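Local coordinates for protein putative O-acetylhomoserine (Thiol)-lyase (PDB 4OC9) that probably makes homocysteine from O-acetylhomoserine and sulfide as a pyridoxal 5'-phosphate enzyme of the trans-sulfuration family, at residues A367-S372 with T401-I406; I176-D181 with G196-V201; N59-V64 with N278-L283; A185-L190 with E287-R292. One frame throughout, in Å; residues are numbered along the deposited sequence.

Interaction 1: A367-S372 with T401-I406; sequences ANLGDS and TIRLSI
The hydroxyl of S405 is gripped from two sides, by the backbone N-H of G370 and by a water. The bond from G370 N to S405 OG measures 2.9 Å and is nearly straight, with 167° at the hydrogen. The water lies 2.8 Å from S405 OG and donates to D371 O, so the hydroxyl reaches the 367-372 loop at two successive residues. S405 OG stands anti to its own backbone N (chi1 176°), which carries it out from the strand to the loop, where it also rests 3.5 Å from L369 CA. The backbone of G370 is turned so that a side chain would press on the preceding carbonyl oxygen, and glycine suits this turn.

Two residues back along the strand, R403 approaches the same loop. Its side chain bends at chi3 and brings NH1 to N368 O at 3.4 Å, a weak bond near the guanidinium plane. L369 lies alongside: its CD2 is over one face of the guanidinium, and its CB is 3.9 Å from R403 NH1.

The loop runs from strand 364-365 to strand 375-377, and the latter pairs with 401-405 on one side while 342-346 pairs with it on the other. Beyond the strand end, I406 packs on helix 276-309, and A367 and N368 meet F45 and A32 of a second subunit.

Interaction 2: I176-D181 with G196-V201; sequences IVSICD and GVDVIV
Strands 177-181 and 199-201 run parallel: the axes of the two strand segments come within 4.5 Å, with 26° between their directions, and the pairs are I179 with V199, C180 with I200 and D181 with V201. V199 N donates to S178 O, C180 N to V199 O at 2.8 Å, and V201 N to C180 O. CA-H...O contacts, such as I179 CA to V199 O, fill the intervals.

Where the pairing begins, side chains join the backbone. S178 N turns to D198 OD2, which accepts at 2.8 Å with its anti lone pair, and S178 OG returns the link by accepting from D198 N at 3.1 Å. The S178 hydroxyl lies between its backbone N and carbonyl carbon (chi1 63°), which turns it to D198 N and to a water that donates to G196 O.

I179, D181, V199 and V201 share one face of the sheet. There I179 CG2 meets V201 CG2 at 4.1 Å. V201 CG2 also comes 3.6 Å from D181 CB, the D181 and V201 side chains crossing at about a right angle. C180 lies on the other face, its CB 3.8 Å from V197 CG1.

The carboxylate of D198 is divided: OD2 receives S178 N, while OD1 forms a salt bridge with R222, which would favour the charged form. At the C-terminal end of its strand D181, hydrogen-bonded to T183 through OD1, places OD2 close to N1 of the pyridoxal-modified lysine at position 206, consistent with the aspartate that faces the pyridine nitrogen in fold type I PLP enzymes.

Interaction 3: N59-V64 with N278-L283; sequences NPTSDV and NAWLLL
T61, L283 and A279 provide most of the buried surface where helix 60-64 lies against helix 278-283. The methyl of T61 is anti to its backbone N (chi1 -60° for OG1), so CG2 points into the second helix and OG1 stays beside its backbone N. T61 CG2 settles against the backbone of W280, 3.7 Å from W280 N, and is 3.8 Å from W280 CB, near the plane of the indole at its edge. Its hydroxyl is engaged elsewhere, with P26 and Y28.

A279 CB meets S62 CB at 3.7 Å, and the small side chains allow the 5.1 Å approach of S62 CA and A279 CA. One turn on, L283 spreads its two methyls. CD1 lies 3.9 Å from T61 O, and CD2 meets V64 CG1 at 3.8 Å, the two side chains crossing at about a right angle.

N59 is the N-cap of the first helix, accepting from T61 N through OD1 and thereby fixing the turn that presents T61. The axes of the two short helix segments approach to 8.5 Å at 30°: a close, near-parallel helix pair that joins the N-terminal part of this fold type I PLP enzyme to its long helix 276-309.

Interaction 4: A185-L190 with E287-R292; sequences ATPFLL and ETLAVR
F188 and L289 make the densest part of this contact, with A290 set over the aromatic ring. The methyl of A290 stands 3.6 Å above the ring plane, offset toward the rim, and is 4.0 Å from the centroid in a CH-pi contact; its nearest ring atom is F188 CE1, at 3.7 Å. L289 comes to the ring at the edge instead, CD2 touching F188 CD2 at 3.8 Å near the ring plane. With CG anti to its backbone N (chi1 179°), L289 extends toward the loop, so neighbouring residues of one helix meet the ring over a face and at an edge. A290 is itself partly exposed, with E7 of helix 6-9 packed on it.

Away from the ring the fit is looser. L289 CD2 reaches T186 CB only at 4.1 Å and P187 CD at 4.4 Å. Within the loop, F188 N donates to T186 OG1 in an ST turn. That loop, between strands 177-181 and 199-203 of the large sheet, is seated by this packing on long helix 276-309.

On the helix, R292 NE donates to T288 OG1 at 2.8 Å in the guanidinium plane, while NH1 and NH2 hold Y207 O and G285 O. E287 forms a salt bridge with K373 of a third subunit. No hydrogen bond joins loop and helix, so their attachment rests on aliphatic and aromatic surfaces.

In the fold
All four contacts are largely buried, but their chemistry follows their place. Interaction 2 lies deepest, its centre about 11 Å from the centre of the chain, and joins strands of the seven-stranded sheet through backbone bonds and one aspartate-serine pair, with no other subunit touching it. Interaction 1 belongs to the five-stranded sheet and fastens a loop through a serine, an arginine and a water. Interactions 3 and 4 share helix 276-309, against another helix and a loop respectively, and neither has a hydrogen bond across it. Interactions 1, 3 and 4 all touch the third subunit; S372 hydrogen-bonds to E287 of the third subunit, the counterpart of the E287 in interaction 4.

Interaction 1: A367-S372 with T401-I406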
loop_
_atom_site.group_PDB
_atom_site.type_symbol
_atom_site.label_atom_id
_atom_site.label_comp_id
_atom_site.label_asym_id
_atom_site.label_seq_id
_atom_site.Cartn_x
_atom_site.Cartn_y
_atom_site.Cartn_z
ATOM N N ALA D 367 -17.538 1.705 16.182
ATOM C CA ALA D 367 -17.507 0.336 16.611
ATOM C C ALA D 367 -16.199 -0.327 16.293
ATOM O O ALA D 367 -16.064 -1.026 15.289
ATOM C CB ALA D 367 -18.655 -0.459 15.966
ATOM N N ASN D 368 -15.269 -0.161 17.204
ATOM C CA ASN D 368 -13.950 -0.748 17.101
ATOM C C ASN D 368 -13.255 -0.542 18.447
ATOM O O ASN D 368 -13.838 0.051 19.348
ATOM C CB ASN D 368 -13.137 -0.017 16.078
ATOM C CG ASN D 368 -11.756 -0.616 15.922
ATOM O OD1 ASN D 368 -11.589 -1.822 16.119
ATOM N ND2 ASN D 368 -10.805 0.179 15.512
ATOM N N LEU D 369 -12.076 -1.098 18.644
ATOM C CA LEU D 369 -11.394 -0.867 19.918
ATOM C C LEU D 369 -9.893 -1.031 19.687
ATOM O O LEU D 369 -9.466 -1.761 18.779
ATOM C CB LEU D 369 -11.919 -1.768 21.034
ATOM C CG LEU D 369 -11.518 -3.214 21.064
ATOM C CD1 LEU D 369 -10.177 -3.331 21.790
ATOM C CD2 LEU D 369 -12.496 -3.974 21.917
ATOM N N GLY D 370 -9.104 -0.367 20.508
ATOM C CA GLY D 370 -7.678 -0.445 20.385
ATOM C C GLY D 370 -7.112 0.535 19.373
ATOM O O GLY D 370 -5.988 0.377 18.921
ATOM N N ASP D 371 -7.897 1.523 18.966
ATOM C CA ASP D 371 -7.425 2.543 17.999
ATOM C C ASP D 371 -6.659 3.575 18.857
ATOM O O ASP D 371 -6.844 3.685 20.080
ATOM C CB ASP D 371 -8.634 3.170 17.248
ATOM C CG ASP D 371 -8.248 4.160 16.138
ATOM O OD1 ASP D 371 -7.090 4.596 16.037
ATOM O OD2 ASP D 371 -9.131 4.470 15.301
ATOM N N SER D 372 -5.752 4.281 18.217
ATOM C CA SER D 372 -4.973 5.297 18.909
ATOM C C SER D 372 -5.911 6.456 19.281
ATOM O O SER D 372 -5.593 7.253 20.182
ATOM C CB SER D 372 -3.845 5.741 18.022
ATOM O OG SER D 372 -4.387 6.105 16.769
ATOM N N THR D 401 -25.437 0.941 29.954
ATOM C CA THR D 401 -24.028 0.623 29.739
ATOM C C THR D 401 -23.345 1.272 28.555
ATOM O O THR D 401 -23.870 1.281 27.444
ATOM C CB THR D 401 -23.836 -0.882 29.592
ATOM O OG1 THR D 401 -24.316 -1.550 30.783
ATOM C CG2 THR D 401 -22.374 -1.194 29.422
ATOM N N ILE D 402 -22.164 1.802 28.815
ATOM C CA ILE D 402 -21.339 2.447 27.803
ATOM C C ILE D 402 -19.987 1.809 27.820
ATOM O O ILE D 402 -19.457 1.547 28.890
ATOM C CB ILE D 402 -21.159 3.938 28.072
ATOM C CG1 ILE D 402 -22.445 4.647 27.675
ATOM C CG2 ILE D 402 -20.025 4.527 27.207
ATOM C CD1 ILE D 402 -22.444 6.132 27.995
ATOM N N ARG D 403 -19.436 1.575 26.636
ATOM C CA ARG D 403 -18.133 0.966 26.521
ATOM C C ARG D 403 -17.193 1.997 25.898
ATOM O O ARG D 403 -17.567 2.688 24.970
ATOM C CB ARG D 403 -18.179 -0.233 25.590
ATOM C CG ARG D 403 -16.886 -1.024 25.579
ATOM C CD ARG D 403 -16.714 -2.081 24.492
ATOM N NE ARG D 403 -17.022 -2.064 23.068
ATOM C CZ ARG D 403 -16.392 -1.539 22.054
ATOM N NH1 ARG D 403 -15.483 -0.653 22.276
ATOM N NH2 ARG D 403 -16.870 -1.744 20.819
ATOM N N LEU D 404 -15.991 2.115 26.451
ATOM C CA LEU D 404 -15.020 3.035 25.953
ATOM C C LEU D 404 -13.746 2.336 25.577
ATOM O O LEU D 404 -13.356 1.386 26.210
ATOM C CB LEU D 404 -14.605 4.061 27.023
ATOM C CG LEU D 404 -15.644 4.975 27.663
ATOM C CD1 LEU D 404 -14.917 5.918 28.575
ATOM C CD2 LEU D 404 -16.419 5.761 26.608
ATOM N N SER D 405 -13.108 2.815 24.520
ATOM C CA SER D 405 -11.828 2.290 24.088
ATOM C C SER D 405 -10.918 3.514 24.330
ATOM O O SER D 405 -11.016 4.523 23.608
ATOM C CB SER D 405 -11.791 1.893 22.627
ATOM O OG SER D 405 -10.467 1.491 22.295
ATOM N N ILE D 406 -10.036 3.409 25.312
ATOM C CA ILE D 406 -9.172 4.509 25.652
ATOM C C ILE D 406 -7.967 4.596 24.739
ATOM O O ILE D 406 -7.192 3.648 24.610
ATOM C CB ILE D 406 -8.729 4.456 27.115
ATOM C CG1 ILE D 406 -9.930 4.294 28.051
ATOM C CG2 ILE D 406 -7.934 5.715 27.473
ATOM C CD1 ILE D 406 -10.958 5.395 27.971
HETATM O O HOH W 1 -9.482 3.660 20.897
#

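Interaction 2: I176-D181 with G196-V201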
loop_
_atom_site.group_PDB
_atom_site.type_symbol
_atom_site.label_atom_id
_atom_site.label_comp_id
_atom_site.label_asym_id
_atom_site.label_seq_id
_atom_site.Cartn_x
_atom_site.Cartn_y
_atom_site.Cartn_z
ATOM N N ILE D 176 -8.647 -31.960 26.415
ATOM C CA ILE D 176 -9.304 -31.061 25.481
ATOM C C ILE D 176 -8.432 -29.823 25.220
ATOM O O ILE D 176 -7.799 -29.277 26.134
ATOM C CB ILE D 176 -10.669 -30.593 26.010
ATOM C CG1 ILE D 176 -11.588 -31.782 26.211
ATOM C CG2 ILE D 176 -11.310 -29.624 25.025
ATOM C CD1 ILE D 176 -12.934 -31.429 26.821
ATOM N N VAL D 177 -8.411 -29.394 23.962
ATOM C CA VAL D 177 -7.638 -28.220 23.551
ATOM C C VAL D 177 -8.321 -26.961 24.023
ATOM O O VAL D 177 -9.544 -26.805 23.830
ATOM C CB VAL D 177 -7.534 -28.120 22.024
ATOM C CG1 VAL D 177 -6.919 -26.791 21.619
ATOM C CG2 VAL D 177 -6.750 -29.294 21.448
ATOM N N SER D 178 -7.564 -26.106 24.716
ATOM C CA SER D 178 -8.098 -24.844 25.218
ATOM C C SER D 178 -7.671 -23.715 24.286
ATOM O O SER D 178 -6.500 -23.630 23.888
ATOM C CB SER D 178 -7.576 -24.531 26.614
ATOM O OG SER D 178 -6.160 -24.364 26.613
ATOM N N ILE D 179 -8.635 -22.857 23.953
ATOM C CA ILE D 179 -8.423 -21.695 23.080
ATOM C C ILE D 179 -8.665 -20.385 23.822
ATOM O O ILE D 179 -9.773 -20.150 24.328
ATOM C CB ILE D 179 -9.414 -21.653 21.901
ATOM C CG1 ILE D 179 -9.280 -22.891 21.032
ATOM C CG2 ILE D 179 -9.131 -20.415 21.061
ATOM C CD1 ILE D 179 -10.351 -23.003 19.958
ATOM N N CYS D 180 -7.640 -19.535 23.903
ATOM C CA CYS D 180 -7.756 -18.253 24.567
ATOM C C CYS D 180 -7.613 -17.080 23.598
ATOM O O CYS D 180 -6.606 -16.957 22.947
ATOM C CB CYS D 180 -6.678 -18.105 25.651
ATOM S SG CYS D 180 -6.694 -16.506 26.526
ATOM N N ASP D 181 -8.606 -16.202 23.581
ATOM C CA ASP D 181 -8.611 -15.006 22.772
ATOM C C ASP D 181 -7.953 -13.961 23.677
ATOM O O ASP D 181 -8.553 -13.464 24.639
ATOM C CB ASP D 181 -10.032 -14.654 22.376
ATOM C CG ASP D 181 -10.128 -13.407 21.520
ATOM O OD1 ASP D 181 -9.335 -12.448 21.727
ATOM O OD2 ASP D 181 -11.034 -13.370 20.662
ATOM N N GLY D 196 -0.777 -22.778 30.742
ATOM C CA GLY D 196 -1.326 -23.997 30.151
ATOM C C GLY D 196 -2.235 -23.912 28.933
ATOM O O GLY D 196 -2.744 -24.937 28.476
ATOM N N VAL D 197 -2.450 -22.712 28.403
ATOM C CA VAL D 197 -3.302 -22.595 27.219
ATOM C C VAL D 197 -2.606 -23.289 26.040
ATOM O O VAL D 197 -1.394 -23.257 25.920
ATOM C CB VAL D 197 -3.667 -21.135 26.902
ATOM C CG1 VAL D 197 -4.275 -20.989 25.514
ATOM C CG2 VAL D 197 -4.596 -20.592 27.967
ATOM N N ASP D 198 -3.412 -23.933 25.212
ATOM C CA ASP D 198 -2.939 -24.644 24.047
ATOM C C ASP D 198 -2.861 -23.778 22.805
ATOM O O ASP D 198 -1.849 -23.775 22.081
ATOM C CB ASP D 198 -3.906 -25.816 23.792
ATOM C CG ASP D 198 -3.930 -26.828 24.956
ATOM O OD1 ASP D 198 -2.829 -27.255 25.405
ATOM O OD2 ASP D 198 -5.046 -27.263 25.357
ATOM N N VAL D 199 -3.943 -23.054 22.551
ATOM C CA VAL D 199 -4.057 -22.188 21.399
ATOM C C VAL D 199 -4.538 -20.787 21.746
ATOM O O VAL D 199 -5.489 -20.605 22.465
ATOM C CB VAL D 199 -5.050 -22.778 20.363
ATOM C CG1 VAL D 199 -5.283 -21.829 19.191
ATOM C CG2 VAL D 199 -4.537 -24.108 19.851
ATOM N N ILE D 200 -3.845 -19.796 21.205
ATOM C CA ILE D 200 -4.191 -18.395 21.409
ATOM C C ILE D 200 -4.666 -17.743 20.114
ATOM O O ILE D 200 -4.059 -17.942 19.050
ATOM C CB ILE D 200 -2.996 -17.582 21.906
ATOM C CG1 ILE D 200 -2.713 -17.902 23.365
ATOM C CG2 ILE D 200 -3.298 -16.101 21.806
ATOM C CD1 ILE D 200 -1.477 -17.237 23.908
ATOM N N VAL D 201 -5.786 -17.037 20.184
ATOM C CA VAL D 201 -6.273 -16.315 19.008
ATOM C C VAL D 201 -6.231 -14.823 19.305
ATOM O O VAL D 201 -6.363 -14.391 20.457
ATOM C CB VAL D 201 -7.663 -16.699 18.512
ATOM C CG1 VAL D 201 -7.641 -18.076 17.909
ATOM C CG2 VAL D 201 -8.703 -16.564 19.620
HETATM O O HOH W 2 -5.515 -26.004 28.510
#

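Interaction 3: N59-V64 with N278-L283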
loop_
_atom_site.group_PDB
_atom_site.type_symbol
_atom_site.label_atom_id
_atom_site.label_comp_id
_atom_site.label_asym_id
_atom_site.label_seq_id
_atom_site.Cartn_x
_atom_site.Cartn_y
_atom_site.Cartn_z
ATOM N N ASN D 59 2.671 -16.283 2.757
ATOM C CA ASN D 59 3.407 -15.170 2.156
ATOM C C ASN D 59 4.557 -14.781 3.111
ATOM O O ASN D 59 4.366 -14.764 4.323
ATOM C CB ASN D 59 2.417 -14.049 1.901
ATOM C CG ASN D 59 3.058 -12.788 1.361
ATOM O OD1 ASN D 59 3.881 -12.137 2.035
ATOM N ND2 ASN D 59 2.570 -12.342 0.204
ATOM N N PRO D 60 5.750 -14.491 2.580
ATOM C CA PRO D 60 6.892 -14.151 3.431
ATOM C C PRO D 60 6.665 -12.966 4.362
ATOM O O PRO D 60 7.128 -13.011 5.509
ATOM C CB PRO D 60 8.020 -13.849 2.442
ATOM C CG PRO D 60 7.578 -14.437 1.146
ATOM C CD PRO D 60 6.083 -14.403 1.152
ATOM N N THR D 61 5.936 -11.950 3.926
ATOM C CA THR D 61 5.665 -10.801 4.786
ATOM C C THR D 61 4.860 -11.297 5.959
ATOM O O THR D 61 5.246 -11.123 7.119
ATOM C CB THR D 61 4.911 -9.666 4.054
ATOM O OG1 THR D 61 5.683 -9.202 2.946
ATOM C CG2 THR D 61 4.643 -8.504 4.983
ATOM N N SER D 62 3.746 -11.968 5.675
ATOM C CA SER D 62 2.888 -12.524 6.753
ATOM C C SER D 62 3.573 -13.625 7.604
ATOM O O SER D 62 3.247 -13.803 8.767
ATOM C CB SER D 62 1.535 -12.939 6.248
ATOM O OG SER D 62 1.643 -13.822 5.160
ATOM N N ASP D 63 4.566 -14.319 7.049
ATOM C CA ASP D 63 5.291 -15.354 7.813
ATOM C C ASP D 63 6.102 -14.713 8.941
ATOM O O ASP D 63 6.169 -15.257 10.045
ATOM C CB ASP D 63 6.229 -16.178 6.926
ATOM C CG ASP D 63 5.476 -17.072 5.954
ATOM O OD1 ASP D 63 4.246 -17.256 6.121
ATOM O OD2 ASP D 63 6.122 -17.604 5.032
ATOM N N VAL D 64 6.729 -13.566 8.640
ATOM C CA VAL D 64 7.521 -12.866 9.649
ATOM C C VAL D 64 6.584 -12.486 10.812
ATOM O O VAL D 64 6.907 -12.688 11.983
ATOM C CB VAL D 64 8.185 -11.607 9.124
ATOM C CG1 VAL D 64 8.911 -10.893 10.257
ATOM C CG2 VAL D 64 9.148 -11.933 7.995
ATOM N N ASN D 278 -1.714 -5.548 4.683
ATOM C CA ASN D 278 -2.239 -5.601 6.055
ATOM C C ASN D 278 -1.240 -6.271 6.965
ATOM O O ASN D 278 -0.958 -5.770 8.083
ATOM C CB ASN D 278 -3.606 -6.255 6.185
ATOM C CG ASN D 278 -4.734 -5.384 5.679
ATOM O OD1 ASN D 278 -4.587 -4.594 4.766
ATOM N ND2 ASN D 278 -5.906 -5.550 6.291
ATOM N N ALA D 279 -0.628 -7.351 6.469
ATOM C CA ALA D 279 0.366 -8.088 7.261
ATOM C C ALA D 279 1.532 -7.173 7.614
ATOM O O ALA D 279 1.971 -7.120 8.770
ATOM C CB ALA D 279 0.855 -9.305 6.522
ATOM N N TRP D 280 2.007 -6.424 6.625
ATOM C CA TRP D 280 3.125 -5.502 6.839
ATOM C C TRP D 280 2.781 -4.403 7.852
ATOM O O TRP D 280 3.568 -4.117 8.749
ATOM C CB TRP D 280 3.598 -4.897 5.516
ATOM C CG TRP D 280 4.774 -4.034 5.666
ATOM C CD1 TRP D 280 6.044 -4.432 5.720
ATOM C CD2 TRP D 280 4.783 -2.603 5.744
ATOM N NE1 TRP D 280 6.892 -3.323 5.852
ATOM C CE2 TRP D 280 6.132 -2.193 5.867
ATOM C CE3 TRP D 280 3.782 -1.629 5.748
ATOM C CZ2 TRP D 280 6.506 -0.871 5.958
ATOM C CZ3 TRP D 280 4.151 -0.294 5.860
ATOM C CH2 TRP D 280 5.512 0.072 5.951
ATOM N N LEU D 281 1.607 -3.798 7.703
ATOM C CA LEU D 281 1.162 -2.766 8.650
ATOM C C LEU D 281 1.091 -3.354 10.045
ATOM O O LEU D 281 1.502 -2.724 11.015
ATOM C CB LEU D 281 -0.200 -2.216 8.256
ATOM C CG LEU D 281 -0.170 -1.334 7.023
ATOM C CD1 LEU D 281 -1.554 -0.982 6.519
ATOM C CD2 LEU D 281 0.607 -0.064 7.335
ATOM N N LEU D 282 0.554 -4.571 10.157
ATOM C CA LEU D 282 0.445 -5.266 11.454
ATOM C C LEU D 282 1.832 -5.543 12.039
ATOM O O LEU D 282 2.002 -5.483 13.250
ATOM C CB LEU D 282 -0.420 -6.503 11.324
ATOM C CG LEU D 282 -1.872 -6.113 11.011
ATOM C CD1 LEU D 282 -2.724 -7.312 10.599
ATOM C CD2 LEU D 282 -2.511 -5.382 12.190
ATOM N N LEU D 283 2.817 -5.842 11.203
ATOM C CA LEU D 283 4.165 -6.022 11.705
ATOM C C LEU D 283 4.641 -4.728 12.281
ATOM O O LEU D 283 5.300 -4.719 13.309
ATOM C CB LEU D 283 5.197 -6.345 10.623
ATOM C CG LEU D 283 5.428 -7.773 10.159
ATOM C CD1 LEU D 283 6.284 -7.805 8.907
ATOM C CD2 LEU D 283 6.117 -8.490 11.313
#

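Interaction 4: A185-L190 with E287-R292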
loop_
_atom_site.group_PDB
_atom_site.type_symbol
_atom_site.label_atom_id
_atom_site.label_comp_id
_atom_site.label_asym_id
_atom_site.label_seq_id
_atom_site.Cartn_x
_atom_site.Cartn_y
_atom_site.Cartn_z
ATOM N N ALA D 185 -5.889 -8.012 26.213
ATOM C CA ALA D 185 -4.744 -7.928 27.113
ATOM C C ALA D 185 -3.444 -7.710 26.367
ATOM O O ALA D 185 -2.568 -6.977 26.813
ATOM C CB ALA D 185 -4.656 -9.189 27.943
ATOM N N THR D 186 -3.344 -8.351 25.202
ATOM C CA THR D 186 -2.177 -8.317 24.301
ATOM C C THR D 186 -1.102 -9.220 24.931
ATOM O O THR D 186 -1.104 -9.487 26.122
ATOM C CB THR D 186 -1.517 -6.937 24.072
ATOM O OG1 THR D 186 -0.717 -6.574 25.203
ATOM C CG2 THR D 186 -2.534 -5.890 23.749
ATOM N N PRO D 187 -0.160 -9.690 24.115
ATOM C CA PRO D 187 0.873 -10.547 24.686
ATOM C C PRO D 187 1.774 -9.815 25.670
ATOM O O PRO D 187 2.492 -10.485 26.408
ATOM C CB PRO D 187 1.706 -10.958 23.467
ATOM C CG PRO D 187 0.821 -10.729 22.286
ATOM C CD PRO D 187 0.003 -9.530 22.657
ATOM N N PHE D 188 1.742 -8.486 25.672
ATOM C CA PHE D 188 2.585 -7.731 26.582
ATOM C C PHE D 188 2.051 -7.560 27.975
ATOM O O PHE D 188 2.807 -7.181 28.858
ATOM C CB PHE D 188 2.979 -6.376 25.995
ATOM C CG PHE D 188 3.829 -6.500 24.787
ATOM C CD1 PHE D 188 5.189 -6.564 24.910
ATOM C CD2 PHE D 188 3.248 -6.586 23.524
ATOM C CE1 PHE D 188 5.973 -6.706 23.792
ATOM C CE2 PHE D 188 4.022 -6.714 22.398
ATOM C CZ PHE D 188 5.393 -6.772 22.535
ATOM N N LEU D 189 0.778 -7.816 28.196
ATOM C CA LEU D 189 0.244 -7.694 29.550
ATOM C C LEU D 189 -0.087 -9.039 30.144
ATOM O O LEU D 189 -0.155 -9.184 31.343
ATOM C CB LEU D 189 -0.994 -6.805 29.559
ATOM C CG LEU D 189 -0.725 -5.396 28.976
ATOM C CD1 LEU D 189 -1.980 -4.542 29.070
ATOM C CD2 LEU D 189 0.420 -4.716 29.713
ATOM N N LEU D 190 -0.254 -10.041 29.288
ATOM C CA LEU D 190 -0.602 -11.367 29.718
ATOM C C LEU D 190 -0.137 -12.433 28.737
ATOM O O LEU D 190 -0.301 -12.285 27.520
ATOM C CB LEU D 190 -2.122 -11.442 29.882
ATOM C CG LEU D 190 -2.677 -12.771 30.362
ATOM C CD1 LEU D 190 -2.104 -13.101 31.726
ATOM C CD2 LEU D 190 -4.170 -12.679 30.471
ATOM N N GLU D 287 5.705 -3.870 16.371
ATOM C CA GLU D 287 6.947 -3.232 16.839
ATOM C C GLU D 287 6.766 -2.224 17.969
ATOM O O GLU D 287 7.587 -2.139 18.853
ATOM C CB GLU D 287 7.702 -2.498 15.702
ATOM C CG GLU D 287 8.330 -3.359 14.588
ATOM C CD GLU D 287 9.288 -2.556 13.709
ATOM O OE1 GLU D 287 9.272 -1.310 13.808
ATOM O OE2 GLU D 287 10.043 -3.153 12.880
ATOM N N THR D 288 5.694 -1.457 17.910
ATOM C CA THR D 288 5.428 -0.430 18.901
ATOM C C THR D 288 4.382 -0.730 19.945
ATOM O O THR D 288 4.069 0.113 20.764
ATOM C CB THR D 288 4.893 0.829 18.166
ATOM O OG1 THR D 288 3.689 0.501 17.476
ATOM C CG2 THR D 288 5.918 1.393 17.123
ATOM N N LEU D 289 3.788 -1.904 19.884
ATOM C CA LEU D 289 2.744 -2.254 20.825
ATOM C C LEU D 289 3.162 -2.142 22.279
ATOM O O LEU D 289 2.382 -1.693 23.117
ATOM C CB LEU D 289 2.226 -3.666 20.512
ATOM C CG LEU D 289 1.135 -4.218 21.405
ATOM C CD1 LEU D 289 -0.067 -3.298 21.498
ATOM C CD2 LEU D 289 0.694 -5.574 20.899
ATOM N N ALA D 290 4.388 -2.534 22.593
ATOM C CA ALA D 290 4.835 -2.474 23.981
ATOM C C ALA D 290 4.757 -1.076 24.558
ATOM O O ALA D 290 4.301 -0.892 25.692
ATOM C CB ALA D 290 6.235 -3.024 24.131
ATOM N N VAL D 291 5.203 -0.084 23.814
ATOM C CA VAL D 291 5.134 1.283 24.340
ATOM C C VAL D 291 3.680 1.788 24.328
ATOM O O VAL D 291 3.203 2.378 25.299
ATOM C CB VAL D 291 6.079 2.275 23.627
ATOM C CG1 VAL D 291 7.524 1.836 23.796
ATOM C CG2 VAL D 291 5.761 2.406 22.164
ATOM N N ARG D 292 2.963 1.529 23.250
ATOM C CA ARG D 292 1.575 1.958 23.151
ATOM C C ARG D 292 0.624 1.397 24.208
ATOM O O ARG D 292 -0.130 2.161 24.806
ATOM C CB ARG D 292 0.983 1.627 21.776
ATOM C CG ARG D 292 1.638 2.400 20.670
ATOM C CD ARG D 292 1.049 2.151 19.285
ATOM N NE ARG D 292 1.210 0.800 18.789
ATOM C CZ ARG D 292 0.314 -0.176 18.893
ATOM N NH1 ARG D 292 -0.853 0.008 19.493
ATOM N NH2 ARG D 292 0.587 -1.360 18.377
#